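Local coordinates for superoxide dismutase [Mn/Fe] (Aeropyrum pernix, PDB 3AK2), which catalyses the dismutation of superoxide to oxygen and hydrogen peroxide as a cambialistic enzyme, working with manganese or iron, here in its manganese-bound form, at residues K106-F111 / K115-A120; V132-P137 / R143-E148; E48-H53 / R63-D68; P10-N15 / E26-H31. One frame throughout, in Å; residues are numbered along the deposited sequence.

Contact 1 (K106-F111 / K115-A120)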
loop_
_atom_site.group_PDB
_atom_site.type_symbol
_atom_site.label_atom_id
_atom_site.label_comp_id
_atom_site.label_asym_id
_atom_site.label_seq_id
_atom_site.Cartn_x
_atom_site.Cartn_y
_atom_site.Cartn_z
ATOM N N LYS A 106 -5.906 21.295 25.060
ATOM C CA LYS A 106 -4.865 22.161 24.503
ATOM C C LYS A 106 -4.662 21.990 23.002
ATOM O O LYS A 106 -4.316 22.944 22.301
ATOM C CB LYS A 106 -3.543 21.922 25.226
ATOM C CG LYS A 106 -3.528 22.434 26.648
ATOM C CD LYS A 106 -2.296 21.958 27.376
ATOM C CE LYS A 106 -2.197 22.611 28.738
ATOM N NZ LYS A 106 -1.124 21.980 29.548
ATOM N N GLN A 107 -4.883 20.777 22.510
ATOM C CA GLN A 107 -4.565 20.462 21.122
ATOM C C GLN A 107 -5.766 20.420 20.199
ATOM O O GLN A 107 -5.691 20.894 19.063
ATOM C CB GLN A 107 -3.836 19.135 21.047
ATOM C CG GLN A 107 -2.553 19.121 21.826
ATOM C CD GLN A 107 -1.815 17.839 21.624
ATOM O OE1 GLN A 107 -1.532 17.117 22.577
ATOM N NE2 GLN A 107 -1.520 17.523 20.365
ATOM N N PHE A 108 -6.860 19.837 20.677
ATOM C CA PHE A 108 -8.034 19.638 19.835
ATOM C C PHE A 108 -9.152 20.625 20.144
ATOM O O PHE A 108 -10.166 20.648 19.454
ATOM C CB PHE A 108 -8.530 18.188 19.922
ATOM C CG PHE A 108 -7.476 17.170 19.580
ATOM C CD1 PHE A 108 -7.060 16.991 18.263
ATOM C CD2 PHE A 108 -6.892 16.395 20.575
ATOM C CE1 PHE A 108 -6.079 16.056 17.944
ATOM C CE2 PHE A 108 -5.909 15.455 20.264
ATOM C CZ PHE A 108 -5.502 15.287 18.945
ATOM N N GLY A 109 -8.952 21.446 21.173
ATOM C CA GLY A 109 -9.955 22.424 21.585
ATOM C C GLY A 109 -11.097 21.800 22.368
ATOM O O GLY A 109 -12.228 22.285 22.323
ATOM N N GLY A 110 -10.803 20.718 23.084
ATOM C CA GLY A 110 -11.787 20.091 23.962
ATOM C C GLY A 110 -12.263 18.728 23.501
ATOM O O GLY A 110 -11.998 18.310 22.365
ATOM N N PHE A 111 -12.978 18.037 24.384
ATOM C CA PHE A 111 -13.372 16.653 24.133
ATOM C C PHE A 111 -14.300 16.462 22.935
ATOM O O PHE A 111 -14.114 15.525 22.160
ATOM C CB PHE A 111 -13.973 15.993 25.378
ATOM C CG PHE A 111 -14.335 14.554 25.159
ATOM C CD1 PHE A 111 -13.339 13.589 25.072
ATOM C CD2 PHE A 111 -15.660 14.167 24.991
ATOM C CE1 PHE A 111 -13.655 12.258 24.848
ATOM C CE2 PHE A 111 -15.987 12.835 24.765
ATOM C CZ PHE A 111 -14.981 11.880 24.694
ATOM N N LYS A 115 -13.483 14.205 19.808
ATOM C CA LYS A 115 -14.341 13.059 19.542
ATOM C C LYS A 115 -14.830 13.071 18.095
ATOM O O LYS A 115 -14.819 12.039 17.419
ATOM C CB LYS A 115 -15.527 13.045 20.511
ATOM C CG LYS A 115 -16.470 11.879 20.308
ATOM C CD LYS A 115 -17.567 11.856 21.355
ATOM C CE LYS A 115 -18.572 10.765 21.057
ATOM N NZ LYS A 115 -19.656 10.721 22.077
ATOM N N ALA A 116 -15.241 14.243 17.619
ATOM C CA ALA A 116 -15.705 14.381 16.246
ATOM C C ALA A 116 -14.600 14.039 15.245
ATOM O O ALA A 116 -14.853 13.372 14.243
ATOM C CB ALA A 116 -16.238 15.790 16.003
ATOM N N LEU A 117 -13.378 14.486 15.519
ATOM C CA LEU A 117 -12.264 14.237 14.606
ATOM C C LEU A 117 -11.845 12.772 14.620
ATOM O O LEU A 117 -11.649 12.167 13.564
ATOM C CB LEU A 117 -11.072 15.143 14.934
ATOM C CG LEU A 117 -9.834 15.006 14.037
ATOM C CD1 LEU A 117 -10.174 15.258 12.573
ATOM C CD2 LEU A 117 -8.728 15.940 14.489
ATOM N N PHE A 118 -11.716 12.210 15.817
ATOM C CA PHE A 118 -11.374 10.801 15.964
ATOM C C PHE A 118 -12.434 9.921 15.305
ATOM O O PHE A 118 -12.099 8.968 14.599
ATOM C CB PHE A 118 -11.189 10.438 17.441
ATOM C CG PHE A 118 -10.636 9.055 17.664
ATOM C CD1 PHE A 118 -9.267 8.856 17.821
ATOM C CD2 PHE A 118 -11.483 7.953 17.724
ATOM C CE1 PHE A 118 -8.755 7.575 18.030
ATOM C CE2 PHE A 118 -10.979 6.678 17.930
ATOM C CZ PHE A 118 -9.615 6.489 18.084
ATOM N N SER A 119 -13.708 10.244 15.522
ATOM C CA SER A 119 -14.795 9.491 14.902
ATOM C C SER A 119 -14.739 9.563 13.383
ATOM O O SER A 119 -14.955 8.557 12.711
ATOM C CB SER A 119 -16.157 9.974 15.398
ATOM O OG SER A 119 -16.321 9.653 16.766
ATOM N N ALA A 120 -14.439 10.744 12.847
ATOM C CA ALA A 120 -14.319 10.915 11.400
ATOM C C ALA A 120 -13.144 10.109 10.856
ATOM O O ALA A 120 -13.261 9.452 9.819
ATOM C CB ALA A 120 -14.172 12.386 11.038
#
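The carbonyl O of K115, a residue that meets F111 across the turn, is gripped twice by S119. Backbone S119 N donates to K115 O at 2.8 Å and S119 OG reaches it at 2.9 Å, the two arriving from opposite faces of the carbonyl plane. OG stands well above that plane, and it is also hydrogen-bonded to NE1 of W187. On the other side of the residue, K115 N donates to F111 O over 2.8 Å with an N-H...O angle of 159°, the i to i+4 bond of a helix's first turn. K115 runs fully extended, and with CG anti to the backbone N (chi1 -180°) its aliphatic part passes the F111 ring: CB lies over one face, near the rim, and CD is 3.9 Å from F111 CE2. The ammonium end continues to a cation-pi contact with W187. Deeper in, F108 CD1 meets L117 CD2 at 4.3 Å, and L54 of the second subunit packs on both residues. G109, with positive phi, leaves the first helix, and G110 is the N-cap of the next. Two successive helices, 98-108 and 111-123, are joined by this short turn in the C-terminal domain of iron/manganese superoxide dismutases.

Contact 2 (V132-P137 / R143-E148). With EDO (1,2-ethanediol), chain F.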
loop_
_atom_site.group_PDB
_atom_site.type_symbol
_atom_site.label_atom_id
_atom_site.label_comp_id
_atom_site.label_asym_id
_atom_site.label_seq_id
_atom_site.Cartn_x
_atom_site.Cartn_y
_atom_site.Cartn_z
ATOM N N VAL A 132 -6.513 5.845 15.227
ATOM C CA VAL A 132 -5.444 5.844 16.225
ATOM C C VAL A 132 -5.218 7.216 16.848
ATOM O O VAL A 132 -5.037 8.207 16.140
ATOM C CB VAL A 132 -4.103 5.327 15.616
ATOM C CG1 VAL A 132 -2.970 5.377 16.644
ATOM C CG2 VAL A 132 -4.261 3.909 15.056
ATOM N N LEU A 133 -5.249 7.255 18.180
ATOM C CA LEU A 133 -4.745 8.392 18.932
ATOM C C LEU A 133 -3.371 8.005 19.457
ATOM O O LEU A 133 -3.232 7.019 20.189
ATOM C CB LEU A 133 -5.681 8.739 20.097
ATOM C CG LEU A 133 -5.211 9.851 21.044
ATOM C CD1 LEU A 133 -5.165 11.190 20.331
ATOM C CD2 LEU A 133 -6.114 9.935 22.267
ATOM N N ALA A 134 -2.363 8.788 19.084
ATOM C CA ALA A 134 -0.988 8.470 19.416
ATOM C C ALA A 134 -0.300 9.613 20.140
ATOM O O ALA A 134 -0.695 10.774 20.010
ATOM C CB ALA A 134 -0.206 8.099 18.153
ATOM N N PHE A 135 0.723 9.255 20.906
ATOM C CA PHE A 135 1.631 10.210 21.518
ATOM C C PHE A 135 2.866 10.361 20.636
ATOM O O PHE A 135 3.532 9.379 20.310
ATOM C CB PHE A 135 2.031 9.735 22.916
ATOM C CG PHE A 135 2.891 10.708 23.674
ATOM C CD1 PHE A 135 2.312 11.751 24.386
ATOM C CD2 PHE A 135 4.277 10.571 23.694
ATOM C CE1 PHE A 135 3.099 12.646 25.106
ATOM C CE2 PHE A 135 5.068 11.464 24.410
ATOM C CZ PHE A 135 4.474 12.498 25.118
ATOM N N ASP A 136 3.160 11.597 20.249
ATOM C CA ASP A 136 4.309 11.910 19.408
ATOM C C ASP A 136 5.543 12.202 20.266
ATOM O O ASP A 136 5.575 13.213 20.961
ATOM C CB ASP A 136 3.967 13.110 18.515
ATOM C CG ASP A 136 5.146 13.602 17.696
ATOM O OD1 ASP A 136 5.024 14.706 17.125
ATOM O OD2 ASP A 136 6.178 12.906 17.619
ATOM N N PRO A 137 6.575 11.335 20.205
ATOM C CA PRO A 137 7.771 11.560 21.025
ATOM C C PRO A 137 8.546 12.825 20.649
ATOM O O PRO A 137 9.279 13.351 21.481
ATOM C CB PRO A 137 8.627 10.318 20.750
ATOM C CG PRO A 137 8.172 9.832 19.411
ATOM C CD PRO A 137 6.698 10.115 19.384
ATOM N N ARG A 143 -1.465 13.073 18.544
ATOM C CA ARG A 143 -1.731 13.121 17.112
ATOM C C ARG A 143 -2.780 12.065 16.796
ATOM O O ARG A 143 -2.792 10.997 17.406
ATOM C CB ARG A 143 -0.457 12.810 16.315
ATOM C CG ARG A 143 0.711 13.789 16.486
ATOM C CD ARG A 143 0.446 15.099 15.757
ATOM N NE ARG A 143 1.563 16.040 15.845
ATOM C CZ ARG A 143 1.656 17.019 16.742
ATOM N NH1 ARG A 143 2.706 17.829 16.728
ATOM N NH2 ARG A 143 0.708 17.193 17.652
ATOM N N ILE A 144 -3.661 12.361 15.848
ATOM C CA ILE A 144 -4.607 11.365 15.346
ATOM C C ILE A 144 -4.196 10.957 13.939
ATOM O O ILE A 144 -3.801 11.801 13.128
ATOM C CB ILE A 144 -6.078 11.879 15.364
ATOM C CG1 ILE A 144 -6.520 12.184 16.800
ATOM C CG2 ILE A 144 -7.038 10.864 14.713
ATOM C CD1 ILE A 144 -7.852 12.917 16.912
ATOM N N LEU A 145 -4.271 9.658 13.659
ATOM C CA LEU A 145 -4.060 9.161 12.298
ATOM C C LEU A 145 -4.884 7.903 12.031
ATOM O O LEU A 145 -5.493 7.335 12.947
ATOM C CB LEU A 145 -2.567 8.913 12.010
ATOM C CG LEU A 145 -1.871 7.695 12.631
ATOM C CD1 LEU A 145 -0.617 7.343 11.844
ATOM C CD2 LEU A 145 -1.545 7.884 14.109
ATOM N N GLN A 146 -4.912 7.490 10.764
ATOM C CA GLN A 146 -5.479 6.208 10.367
ATOM C C GLN A 146 -4.375 5.211 10.076
ATOM O O GLN A 146 -3.266 5.585 9.650
ATOM C CB GLN A 146 -6.290 6.342 9.087
ATOM C CG GLN A 146 -7.504 7.230 9.181
ATOM C CD GLN A 146 -8.171 7.416 7.837
ATOM O OE1 GLN A 146 -7.535 7.292 6.790
ATOM N NE2 GLN A 146 -9.463 7.724 7.857
ATOM N N VAL A 147 -4.697 3.941 10.271
ATOM C CA VAL A 147 -3.852 2.852 9.804
ATOM C C VAL A 147 -4.715 1.949 8.926
ATOM O O VAL A 147 -5.840 1.611 9.305
ATOM C CB VAL A 147 -3.241 2.064 10.991
ATOM C CG1 VAL A 147 -2.509 0.817 10.512
ATOM C CG2 VAL A 147 -2.310 2.957 11.813
ATOM N N GLU A 148 -4.210 1.591 7.747
ATOM C CA GLU A 148 -4.880 0.626 6.870
ATOM C C GLU A 148 -4.274 -0.756 7.102
ATOM O O GLU A 148 -3.098 -0.866 7.461
ATOM C CB GLU A 148 -4.776 1.059 5.404
ATOM C CG GLU A 148 -5.650 2.272 5.092
ATOM C CD GLU A 148 -5.577 2.743 3.649
ATOM O OE1 GLU A 148 -5.911 3.923 3.413
ATOM O OE2 GLU A 148 -5.190 1.951 2.754
HETATM C C1 EDO F . -4.054 -2.411 1.167
HETATM O O1 EDO F . -4.235 -3.732 1.687
HETATM C C2 EDO F . -3.962 -1.425 2.323
HETATM O O2 EDO F . -5.257 -0.861 2.552
#
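V132-A134 and R143-L145 pair as the antiparallel strands of a beta hairpin, twisted so that their axes run at 133°. V132 and L145 are a hydrogen-bonded pair, joined by V132 N to L145 O at 2.9 Å and by the return bond from L145 N to V132 O; A134 and R143 form the next such pair, with A134 N donating to R143 O at 2.8 Å. Between them L133 and I144 form a non-hydrogen-bonded pair whose side chains, CD1 against CG1 at 3.9 Å, pack under F114 of helix 111-123. On the face of V132, A134 and L145, with L145 CG between backbone N and carbonyl carbon (chi1 74°), L145 CD2 lies alongside V132 CG1 at 3.8 Å. V147 CG2 touches V132 CG2. D136 and R143 form a long salt bridge, 3.9 Å from OD1 to NH1, through charge alone, since OD1 lies well off the guanidinium plane. Y7 OH of the second subunit joins them, hydrogen-bonded to both D136 OD1 and R143 NE, while R143 NH2 pairs with E141. A leucine in place of R143 would probably leave E141 without its cationic mate and that tyrosine without one of its partners. At the strand end, E148 salt-bridges R67 of the second subunit (OE1) and K149 of the third (OE2); OE2 also accepts from O2 of an ethanediol, probably from the crystallisation liquor, at 2.8 Å.

Contact 3 (E48-H53 / R63-D68)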
loop_
_atom_site.group_PDB
_atom_site.type_symbol
_atom_site.label_atom_id
_atom_site.label_comp_id
_atom_site.label_asym_id
_atom_site.label_seq_id
_atom_site.Cartn_x
_atom_site.Cartn_y
_atom_site.Cartn_z
ATOM N N GLU A 48 9.915 -17.982 12.838
ATOM C CA GLU A 48 10.431 -19.339 12.676
ATOM C C GLU A 48 11.173 -19.498 11.348
ATOM O O GLU A 48 12.227 -20.142 11.289
ATOM C CB GLU A 48 9.302 -20.357 12.776
ATOM C CG GLU A 48 9.771 -21.798 12.724
ATOM C CD GLU A 48 8.655 -22.786 12.974
ATOM O OE1 GLU A 48 7.499 -22.499 12.592
ATOM O OE2 GLU A 48 8.940 -23.857 13.552
ATOM N N LYS A 49 10.626 -18.909 10.286
ATOM C CA LYS A 49 11.292 -18.909 8.986
ATOM C C LYS A 49 12.627 -18.173 9.023
ATOM O O LYS A 49 13.620 -18.647 8.461
ATOM C CB LYS A 49 10.380 -18.326 7.911
ATOM C CG LYS A 49 9.206 -19.229 7.590
ATOM C CD LYS A 49 8.169 -18.544 6.726
ATOM C CE LYS A 49 6.890 -19.367 6.697
ATOM N NZ LYS A 49 5.818 -18.698 5.918
ATOM N N ILE A 50 12.658 -17.021 9.688
ATOM C CA ILE A 50 13.900 -16.275 9.841
ATOM C C ILE A 50 14.926 -17.116 10.606
ATOM O O ILE A 50 16.086 -17.206 10.197
ATOM C CB ILE A 50 13.659 -14.893 10.496
ATOM C CG1 ILE A 50 12.815 -14.022 9.559
ATOM C CG2 ILE A 50 14.987 -14.201 10.818
ATOM C CD1 ILE A 50 12.268 -12.748 10.167
ATOM N N GLU A 51 14.485 -17.762 11.682
ATOM C CA GLU A 51 15.352 -18.642 12.470
ATOM C C GLU A 51 15.950 -19.778 11.629
ATOM O O GLU A 51 17.165 -19.998 11.645
ATOM C CB GLU A 51 14.589 -19.201 13.673
ATOM C CG GLU A 51 15.417 -20.090 14.585
ATOM C CD GLU A 51 14.647 -20.572 15.800
ATOM O OE1 GLU A 51 15.259 -20.660 16.880
ATOM O OE2 GLU A 51 13.433 -20.860 15.682
ATOM N N LYS A 52 15.100 -20.490 10.894
ATOM C CA LYS A 52 15.561 -21.588 10.042
ATOM C C LYS A 52 16.526 -21.107 8.955
ATOM O O LYS A 52 17.500 -21.797 8.628
ATOM C CB LYS A 52 14.369 -22.317 9.425
ATOM C CG LYS A 52 13.590 -23.184 10.400
ATOM C CD LYS A 52 12.390 -23.811 9.718
ATOM C CE LYS A 52 11.527 -24.573 10.705
ATOM N NZ LYS A 52 10.249 -25.016 10.079
ATOM N N HIS A 53 16.257 -19.930 8.399
ATOM C CA HIS A 53 17.164 -19.296 7.445
ATOM C C HIS A 53 18.537 -19.046 8.067
ATOM O O HIS A 53 19.565 -19.394 7.480
ATOM C CB HIS A 53 16.576 -17.979 6.926
ATOM C CG HIS A 53 17.596 -17.051 6.338
ATOM N ND1 HIS A 53 18.053 -17.171 5.043
ATOM C CD2 HIS A 53 18.252 -15.993 6.873
ATOM C CE1 HIS A 53 18.944 -16.225 4.804
ATOM N NE2 HIS A 53 19.084 -15.497 5.898
ATOM N N ARG A 63 12.098 -10.412 1.715
ATOM C CA ARG A 63 11.040 -9.413 1.590
ATOM C C ARG A 63 9.676 -9.985 1.984
ATOM O O ARG A 63 8.921 -9.365 2.737
ATOM C CB ARG A 63 10.995 -8.871 0.163
ATOM C CG ARG A 63 9.801 -7.973 -0.120
ATOM C CD ARG A 63 10.010 -7.225 -1.409
ATOM N NE ARG A 63 9.983 -8.126 -2.559
ATOM C CZ ARG A 63 10.610 -7.894 -3.709
ATOM N NH1 ARG A 63 10.509 -8.768 -4.700
ATOM N NH2 ARG A 63 11.348 -6.801 -3.867
ATOM N N ALA A 64 9.370 -11.174 1.478
ATOM C CA ALA A 64 8.089 -11.812 1.743
ATOM C C ALA A 64 7.910 -12.139 3.222
ATOM O O ALA A 64 6.863 -11.851 3.809
ATOM C CB ALA A 64 7.946 -13.067 0.902
ATOM N N VAL A 65 8.933 -12.726 3.836
ATOM C CA VAL A 65 8.827 -13.115 5.238
ATOM C C VAL A 65 8.686 -11.872 6.118
ATOM O O VAL A 65 7.922 -11.869 7.085
ATOM C CB VAL A 65 10.009 -14.002 5.697
ATOM C CG1 VAL A 65 9.926 -14.285 7.191
ATOM C CG2 VAL A 65 10.002 -15.322 4.932
ATOM N N MET A 66 9.392 -10.803 5.765
ATOM C CA MET A 66 9.270 -9.574 6.541
ATOM C C MET A 66 7.922 -8.882 6.361
ATOM O O MET A 66 7.398 -8.303 7.311
ATOM C CB MET A 66 10.446 -8.641 6.287
ATOM C CG MET A 66 11.726 -9.208 6.856
ATOM S SD MET A 66 13.186 -8.257 6.459
ATOM C CE MET A 66 14.425 -9.239 7.312
ATOM N N ARG A 67 7.343 -8.971 5.162
ATOM C CA ARG A 67 5.973 -8.501 4.959
ATOM C C ARG A 67 4.986 -9.281 5.832
ATOM O O ARG A 67 4.070 -8.690 6.411
ATOM C CB ARG A 67 5.578 -8.593 3.487
ATOM C CG ARG A 67 6.074 -7.442 2.628
ATOM C CD ARG A 67 5.905 -7.761 1.154
ATOM N NE ARG A 67 6.183 -6.604 0.308
ATOM C CZ ARG A 67 6.303 -6.655 -1.016
ATOM N NH1 ARG A 67 6.209 -7.821 -1.651
ATOM N NH2 ARG A 67 6.534 -5.542 -1.702
ATOM N N ASP A 68 5.192 -10.594 5.941
ATOM C CA ASP A 68 4.360 -11.445 6.793
ATOM C C ASP A 68 4.533 -11.058 8.258
ATOM O O ASP A 68 3.552 -10.943 9.006
ATOM C CB ASP A 68 4.727 -12.923 6.641
ATOM C CG ASP A 68 4.390 -13.496 5.278
ATOM O OD1 ASP A 68 3.650 -12.873 4.487
ATOM O OD2 ASP A 68 4.880 -14.615 5.018
HETATM O O HOH W 1 5.692 -16.162 7.195
#
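V65 sits at the middle of the contact, its two methyls reaching I50 and K49. CG1, anti to the V65 backbone N (chi1 175°), lies 3.7 Å from I50 CG1, and CG2 meets the aliphatic chain of K49 at CD, 4.1 Å away. K49 extends past the valine, bringing its ammonium near D68 without direct contact: NZ and OD2 are 4.3 Å apart. One water spans the gap, accepting from K49 NZ at 2.8 Å and donating to D68 OD2 at 2.8 Å. The other carboxylate oxygen, D68 OD1, is held by a salt bridge to R63 of the fourth subunit, which would help fix the group's rotation and keep OD2 turned to the water. Farther out, L117 of the second subunit packs on I50. The axes of the two short helical segments approach to 10.5 Å and run roughly antiparallel, at 147°. Such paired long helices are characteristic of the alpha-hairpin domain of iron/manganese superoxide dismutases, whose tip here also meets neighbouring subunits.

Contact 4 (P10-N15 / E26-H31). With MN (manganese (II) ion), chain E; EDO (1,2-ethanediol), chain G.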
loop_
_atom_site.group_PDB
_atom_site.type_symbol
_atom_site.label_atom_id
_atom_site.label_comp_id
_atom_site.label_asym_id
_atom_site.label_seq_id
_atom_site.Cartn_x
_atom_site.Cartn_y
_atom_site.Cartn_z
ATOM N N PRO A 10 -2.952 -12.767 24.518
ATOM C CA PRO A 10 -3.355 -12.424 25.879
ATOM C C PRO A 10 -4.831 -12.744 26.102
ATOM O O PRO A 10 -5.605 -12.753 25.141
ATOM C CB PRO A 10 -3.134 -10.913 25.936
ATOM C CG PRO A 10 -3.356 -10.456 24.535
ATOM C CD PRO A 10 -2.824 -11.570 23.662
ATOM N N PRO A 11 -5.229 -13.005 27.360
ATOM C CA PRO A 11 -6.662 -13.092 27.624
ATOM C C PRO A 11 -7.269 -11.699 27.529
ATOM O O PRO A 11 -6.540 -10.705 27.622
ATOM C CB PRO A 11 -6.718 -13.582 29.074
ATOM C CG PRO A 11 -5.448 -13.080 29.681
ATOM C CD PRO A 11 -4.427 -13.200 28.583
ATOM N N LEU A 12 -8.581 -11.623 27.337
ATOM C CA LEU A 12 -9.279 -10.346 27.454
ATOM C C LEU A 12 -9.301 -9.908 28.921
ATOM O O LEU A 12 -9.182 -10.745 29.817
ATOM C CB LEU A 12 -10.706 -10.445 26.909
ATOM C CG LEU A 12 -10.889 -10.787 25.432
ATOM C CD1 LEU A 12 -12.354 -10.721 25.074
ATOM C CD2 LEU A 12 -10.083 -9.856 24.544
ATOM N N PRO A 13 -9.433 -8.592 29.170
ATOM C CA PRO A 13 -9.568 -8.092 30.544
ATOM C C PRO A 13 -10.966 -8.292 31.144
ATOM O O PRO A 13 -11.208 -7.895 32.283
ATOM C CB PRO A 13 -9.272 -6.589 30.403
ATOM C CG PRO A 13 -8.815 -6.379 28.976
ATOM C CD PRO A 13 -9.422 -7.488 28.195
ATOM N N TYR A 14 -11.865 -8.900 30.375
ATOM C CA TYR A 14 -13.278 -9.053 30.735
ATOM C C TYR A 14 -13.818 -10.230 29.934
ATOM O O TYR A 14 -13.152 -10.712 29.010
ATOM C CB TYR A 14 -14.062 -7.772 30.397
ATOM C CG TYR A 14 -13.552 -7.108 29.136
ATOM C CD1 TYR A 14 -13.816 -7.660 27.880
ATOM C CD2 TYR A 14 -12.772 -5.957 29.198
ATOM C CE1 TYR A 14 -13.323 -7.077 26.718
ATOM C CE2 TYR A 14 -12.277 -5.362 28.039
ATOM C CZ TYR A 14 -12.556 -5.930 26.808
ATOM O OH TYR A 14 -12.064 -5.357 25.656
ATOM N N ASN A 15 -15.013 -10.699 30.282
ATOM C CA ASN A 15 -15.652 -11.791 29.553
ATOM C C ASN A 15 -16.132 -11.355 28.167
ATOM O O ASN A 15 -16.264 -10.159 27.896
ATOM C CB ASN A 15 -16.810 -12.377 30.371
ATOM C CG ASN A 15 -16.340 -13.286 31.508
ATOM O OD1 ASN A 15 -17.138 -13.668 32.372
ATOM N ND2 ASN A 15 -15.063 -13.642 31.511
ATOM N N GLU A 26 -20.718 -12.575 20.352
ATOM C CA GLU A 26 -20.214 -13.399 19.252
ATOM C C GLU A 26 -19.033 -12.735 18.559
ATOM O O GLU A 26 -18.072 -13.411 18.186
ATOM C CB GLU A 26 -21.298 -13.744 18.231
ATOM C CG GLU A 26 -20.823 -14.789 17.220
ATOM C CD GLU A 26 -21.822 -15.096 16.126
ATOM O OE1 GLU A 26 -21.504 -15.966 15.288
ATOM O OE2 GLU A 26 -22.907 -14.477 16.091
ATOM N N ILE A 27 -19.110 -11.418 18.389
ATOM C CA ILE A 27 -17.994 -10.667 17.815
ATOM C C ILE A 27 -16.763 -10.762 18.707
ATOM O O ILE A 27 -15.686 -11.114 18.240
ATOM C CB ILE A 27 -18.343 -9.191 17.557
ATOM C CG1 ILE A 27 -19.330 -9.083 16.392
ATOM C CG2 ILE A 27 -17.069 -8.378 17.268
ATOM C CD1 ILE A 27 -19.878 -7.688 16.167
ATOM N N MET A 28 -16.923 -10.473 19.992
ATOM C CA MET A 28 -15.784 -10.500 20.900
ATOM C C MET A 28 -15.086 -11.856 20.877
ATOM O O MET A 28 -13.855 -11.923 20.848
ATOM C CB MET A 28 -16.205 -10.142 22.324
ATOM C CG MET A 28 -16.758 -8.732 22.498
ATOM S SD MET A 28 -15.639 -7.420 21.969
ATOM C CE MET A 28 -14.238 -7.661 23.062
ATOM N N LYS A 29 -15.873 -12.931 20.867
ATOM C CA LYS A 29 -15.327 -14.288 20.869
ATOM C C LYS A 29 -14.564 -14.619 19.584
ATOM O O LYS A 29 -13.417 -15.061 19.640
ATOM C CB LYS A 29 -16.428 -15.321 21.136
ATOM C CG LYS A 29 -15.908 -16.734 21.347
ATOM C CD LYS A 29 -16.996 -17.649 21.890
ATOM C CE LYS A 29 -16.436 -19.012 22.264
ATOM N NZ LYS A 29 -15.537 -18.939 23.449
ATOM N N LEU A 30 -15.193 -14.410 18.430
ATOM C CA LEU A 30 -14.522 -14.651 17.153
ATOM C C LEU A 30 -13.306 -13.751 16.997
ATOM O O LEU A 30 -12.264 -14.177 16.508
ATOM C CB LEU A 30 -15.475 -14.413 15.982
ATOM C CG LEU A 30 -16.641 -15.383 15.803
ATOM C CD1 LEU A 30 -17.643 -14.801 14.825
ATOM C CD2 LEU A 30 -16.148 -16.738 15.312
ATOM N N HIS A 31 -13.448 -12.502 17.413
ATOM C CA HIS A 31 -12.407 -11.507 17.216
ATOM C C HIS A 31 -11.133 -11.909 17.952
ATOM O O HIS A 31 -10.022 -11.791 17.425
ATOM C CB HIS A 31 -12.897 -10.157 17.717
ATOM C CG HIS A 31 -12.165 -8.994 17.131
ATOM N ND1 HIS A 31 -12.535 -7.689 17.371
ATOM C CD2 HIS A 31 -11.094 -8.938 16.305
ATOM C CE1 HIS A 31 -11.713 -6.878 16.729
ATOM N NE2 HIS A 31 -10.834 -7.611 16.068
HETATM MN MN MN E . -9.522 -6.911 14.458
HETATM C C1 EDO G . -11.290 -14.336 26.940
HETATM O O1 EDO G . -10.125 -13.997 27.691
HETATM C C2 EDO G . -12.539 -13.920 27.702
HETATM O O2 EDO G . -12.801 -14.892 28.719
HETATM O O HOH W 2 -8.372 -5.942 12.964
#
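The Y14 ring has P13 CD over one face, 3.6 Å above its plane near the rim, and the methyl of M28 at its edge, in plane: CE lies 3.8 Å from Y14 CE1. The two side chains cross at about a right angle, so the thioether end meets the ring rim rather than a face. M28 gets there by bending at chi2 (-57°) and chi3 (-62°), which turns CE toward the loop. Y14 OH is hydrogen-bonded to the carbonyl O of W83, which would help fix the ring's position. L12 meets the same methyl, CD1 to M28 CE at 4.1 Å, and also touches W83 and H32. An alanine at L12 is likely to open a gap beside the M28 methyl and leave the W83 side chain less firmly packed. L12 N donates to O1 of an ethanediol, probably from the crystallisation liquor, at 2.9 Å. One turn after M28 along helix 25-54, H31 binds manganese through NE2 at 2.2 Å, with a water at 2.1 Å from the metal almost directly opposite. H79, D165 and H169 complete the ligands, and W83 meets the H31 imidazole edge to face, so L12 and Y14 probably count, through W83, as outer-shell neighbours of the metal. Three histidines, one aspartate and a solvent ligand form the five-coordinate site of iron/manganese superoxide dismutases.

How the contacts relate
Along the chain come contacts 4, 3, 1 and 2, in series. Contacts 4 and 3 belong to the alpha-hairpin domain and share helix 25-54, with centres about 29 Å apart, so one long helix runs from the metal site to the hairpin's tip. Contacts 1 and 2 lie in the C-terminal domain, with centres about 13 Å apart, and touch: F118 packs on L133, and F108 on I144. Contacts 1 and 3 have centres about 40 Å apart, on opposite sides of the chain's centre, yet both touch the second subunit, where I50 of one copy packs on L117 of the other. Pairing with the second subunit thus brings together parts far apart within one chain.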